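Local coordinates for protein NAD-dependent aldehyde dehydrogenase (Sinorhizobium meliloti, PDB 3U4J) that probably oxidises aldehydes to carboxylic acids with NAD or NADP as electron acceptor, as other members of the aldehyde dehydrogenase family do, at residues V165-P170 and V192-S197. Numbering follows the deposited sequence.
Sequences VGIITP and VVLKPS
Strands 153-168 and 191-195 are the parallel neighbours of a beta-alpha-beta crossover in the Rossmann-like dinucleotide-binding domain of the aldehyde dehydrogenase fold, and residues 165-170 and 192-197 are their C-terminal ends with the loops that follow. The strand axes approach to 4.7 Å at 16°. Four backbone bonds establish the pairing: Val-193 N to Val-165 O, Ile-167 N to Val-193 O, Lys-195 N to Ile-167 O and Thr-169 N to Lys-195 O. The bond from Lys-195 N to Ile-167 O is short, at 2.7 Å, and nearly straight (177° at the hydrogen).

On the face packed against helix 174-187, CD1 of Ile-167 meets CG1 of Val-192 at 3.8 Å, while CG2 of Ile-167 lies 3.8 Å from CD1 of Leu-194. Leu-194 CD1 also meets Thr-169 CG2, at 3.7 Å, the two side chains crossing at about a right angle. With chi1 at 68°, OG1 of Thr-169 sits between the backbone N and the carbonyl carbon and reaches the CA-CB side of Pro-196, 3.3 Å from Pro-196 CA. Past the strand ends, direct pairing gives way to a water, which accepts from Ser-197 N (2.9 Å), donates to Pro-170 O and bonds Thr-169 OG1.

On the other face Lys-195 bends at its second torsion, which carries Lys-195 NZ alongside its own strand to Pro-196 O (2.8 Å); Gly-226 O is a second acceptor. Gly-226 belongs to a glycine-rich segment consistent with a Rossmann-type nucleotide loop. NZ, presumably charged, is held by main-chain carbonyls and so ties the strand end to the segment containing Gly-226, while the water links the two diverging chains.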
ATOM      1  N   VAL A 165     -14.058 -20.694   7.698  1.00 10.16           N
ATOM      2  CA  VAL A 165     -13.485 -21.123   6.456  1.00  9.14           C
ATOM      3  C   VAL A 165     -13.289 -22.635   6.459  1.00  9.75           C
ATOM      4  O   VAL A 165     -12.587 -23.180   7.318  1.00  9.99           O
ATOM      5  CB  VAL A 165     -12.090 -20.469   6.257  1.00  9.25           C
ATOM      6  CG1 VAL A 165     -11.515 -20.859   4.883  1.00  7.81           C
ATOM      7  CG2 VAL A 165     -12.187 -18.954   6.363  1.00  7.56           C
ATOM      8  N   GLY A 166     -13.857 -23.311   5.476  1.00  9.16           N
ATOM      9  CA  GLY A 166     -13.516 -24.722   5.248  1.00  9.50           C
ATOM     10  C   GLY A 166     -12.316 -24.855   4.328  1.00 10.52           C
ATOM     11  O   GLY A 166     -12.333 -24.349   3.211  1.00 11.84           O
ATOM     12  N   ILE A 167     -11.285 -25.558   4.788  1.00 10.40           N
ATOM     13  CA  ILE A 167     -10.048 -25.717   4.034  1.00  9.78           C
ATOM     14  C   ILE A 167      -9.835 -27.186   3.651  1.00  9.80           C
ATOM     15  O   ILE A 167      -9.683 -28.027   4.512  1.00 10.79           O
ATOM     16  CB  ILE A 167      -8.846 -25.190   4.857  1.00 10.25           C
ATOM     17  CG1 ILE A 167      -9.091 -23.724   5.266  1.00  9.74           C
ATOM     18  CG2 ILE A 167      -7.524 -25.362   4.071  1.00  8.20           C
ATOM     19  CD1 ILE A 167      -7.998 -23.144   6.201  1.00  8.62           C
ATOM     20  N   ILE A 168      -9.832 -27.479   2.358  1.00  9.69           N
ATOM     21  CA  ILE A 168      -9.702 -28.854   1.839  1.00 10.13           C
ATOM     22  C   ILE A 168      -8.374 -28.956   1.136  1.00 10.03           C
ATOM     23  O   ILE A 168      -8.080 -28.157   0.225  1.00 11.01           O
ATOM     24  CB  ILE A 168     -10.852 -29.218   0.865  1.00  9.78           C
ATOM     25  CG1 ILE A 168     -12.196 -29.002   1.564  1.00 11.53           C
ATOM     26  CG2 ILE A 168     -10.695 -30.679   0.322  1.00  9.79           C
ATOM     27  CD1 ILE A 168     -13.422 -28.943   0.612  1.00 13.27           C
ATOM     28  N   THR A 169      -7.552 -29.906   1.568  1.00  9.97           N
ATOM     29  CA  THR A 169      -6.173 -29.989   1.087  1.00 10.43           C
ATOM     30  C   THR A 169      -5.877 -31.329   0.398  1.00 10.25           C
ATOM     31  O   THR A 169      -6.537 -32.329   0.697  1.00 10.86           O
ATOM     32  CB  THR A 169      -5.175 -29.704   2.216  1.00 10.46           C
ATOM     33  OG1 THR A 169      -5.221 -30.762   3.194  1.00 11.79           O
ATOM     34  CG2 THR A 169      -5.508 -28.351   2.862  1.00 10.18           C
ATOM     35  N   PRO A 170      -4.919 -31.347  -0.552  1.00 10.53           N
ATOM     36  CA  PRO A 170      -4.632 -32.556  -1.351  1.00 10.12           C
ATOM     37  C   PRO A 170      -3.558 -33.439  -0.751  1.00 10.77           C
ATOM     38  O   PRO A 170      -2.927 -33.063   0.251  1.00 10.88           O
ATOM     39  CB  PRO A 170      -4.128 -31.982  -2.675  1.00 10.74           C
ATOM     40  CG  PRO A 170      -3.368 -30.782  -2.254  1.00  9.30           C
ATOM     41  CD  PRO A 170      -4.121 -30.199  -1.027  1.00 10.79           C
ATOM     42  N   VAL A 192     -11.392 -22.079  11.437  1.00  9.10           N
ATOM     43  CA  VAL A 192     -11.308 -22.972  10.289  1.00  8.66           C
ATOM     44  C   VAL A 192     -11.686 -24.420  10.597  1.00  8.44           C
ATOM     45  O   VAL A 192     -11.545 -24.891  11.736  1.00  8.18           O
ATOM     46  CB  VAL A 192      -9.879 -22.968   9.654  1.00  8.87           C
ATOM     47  CG1 VAL A 192      -9.441 -21.558   9.310  1.00  7.76           C
ATOM     48  CG2 VAL A 192      -8.853 -23.685  10.539  1.00  8.14           C
ATOM     49  N   VAL A 193     -12.149 -25.114   9.564  1.00  7.68           N
ATOM     50  CA  VAL A 193     -12.234 -26.554   9.591  1.00  7.58           C
ATOM     51  C   VAL A 193     -11.368 -27.064   8.457  1.00  7.39           C
ATOM     52  O   VAL A 193     -11.616 -26.755   7.279  1.00  7.80           O
ATOM     53  CB  VAL A 193     -13.707 -27.077   9.444  1.00  8.13           C
ATOM     54  CG1 VAL A 193     -13.743 -28.596   9.427  1.00  7.18           C
ATOM     55  CG2 VAL A 193     -14.589 -26.544  10.601  1.00  9.64           C
ATOM     56  N   LEU A 194     -10.352 -27.830   8.826  1.00  7.10           N
ATOM     57  CA  LEU A 194      -9.361 -28.354   7.896  1.00  8.51           C
ATOM     58  C   LEU A 194      -9.734 -29.784   7.560  1.00  9.32           C
ATOM     59  O   LEU A 194      -9.901 -30.603   8.465  1.00 10.10           O
ATOM     60  CB  LEU A 194      -7.952 -28.346   8.535  1.00  8.39           C
ATOM     61  CG  LEU A 194      -6.762 -28.919   7.732  1.00  9.90           C
ATOM     62  CD1 LEU A 194      -6.610 -28.180   6.421  1.00  9.65           C
ATOM     63  CD2 LEU A 194      -5.455 -28.855   8.505  1.00  8.74           C
ATOM     64  N   LYS A 195      -9.852 -30.070   6.259  1.00  9.09           N
ATOM     65  CA  LYS A 195     -10.109 -31.411   5.756  1.00 10.10           C
ATOM     66  C   LYS A 195      -8.962 -31.904   4.850  1.00  9.61           C
ATOM     67  O   LYS A 195      -8.893 -31.520   3.677  1.00 10.78           O
ATOM     68  CB  LYS A 195     -11.423 -31.411   4.978  1.00  9.36           C
ATOM     69  CG  LYS A 195     -12.066 -32.789   4.883  1.00 13.22           C
ATOM     70  CD  LYS A 195     -11.600 -33.525   3.712  1.00 16.59           C
ATOM     71  CE  LYS A 195     -11.795 -35.021   3.946  1.00 16.68           C
ATOM     72  NZ  LYS A 195     -10.976 -35.692   2.917  1.00 14.51           N
ATOM     73  N   PRO A 196      -8.031 -32.706   5.391  1.00 10.24           N
ATOM     74  CA  PRO A 196      -6.956 -33.182   4.509  1.00  9.47           C
ATOM     75  C   PRO A 196      -7.384 -34.433   3.740  1.00 10.16           C
ATOM     76  O   PRO A 196      -8.470 -34.994   3.992  1.00  9.23           O
ATOM     77  CB  PRO A 196      -5.827 -33.497   5.472  1.00 10.18           C
ATOM     78  CG  PRO A 196      -6.548 -33.884   6.760  1.00 10.86           C
ATOM     79  CD  PRO A 196      -7.833 -33.126   6.794  1.00  9.69           C
ATOM     80  N   SER A 197      -6.541 -34.861   2.805  1.00  9.52           N
ATOM     81  CA  SER A 197      -6.834 -36.040   2.021  1.00 10.26           C
ATOM     82  C   SER A 197      -6.956 -37.294   2.889  1.00  9.54           C
ATOM     83  O   SER A 197      -6.226 -37.471   3.854  1.00  9.01           O
ATOM     84  CB  SER A 197      -5.730 -36.269   0.987  1.00  9.67           C
ATOM     85  OG  SER A 197      -5.905 -37.537   0.402  1.00 11.16           O
TER
HETATM   86  O   HOH W   1      -3.947 -33.462   2.786  1.00 10.98           O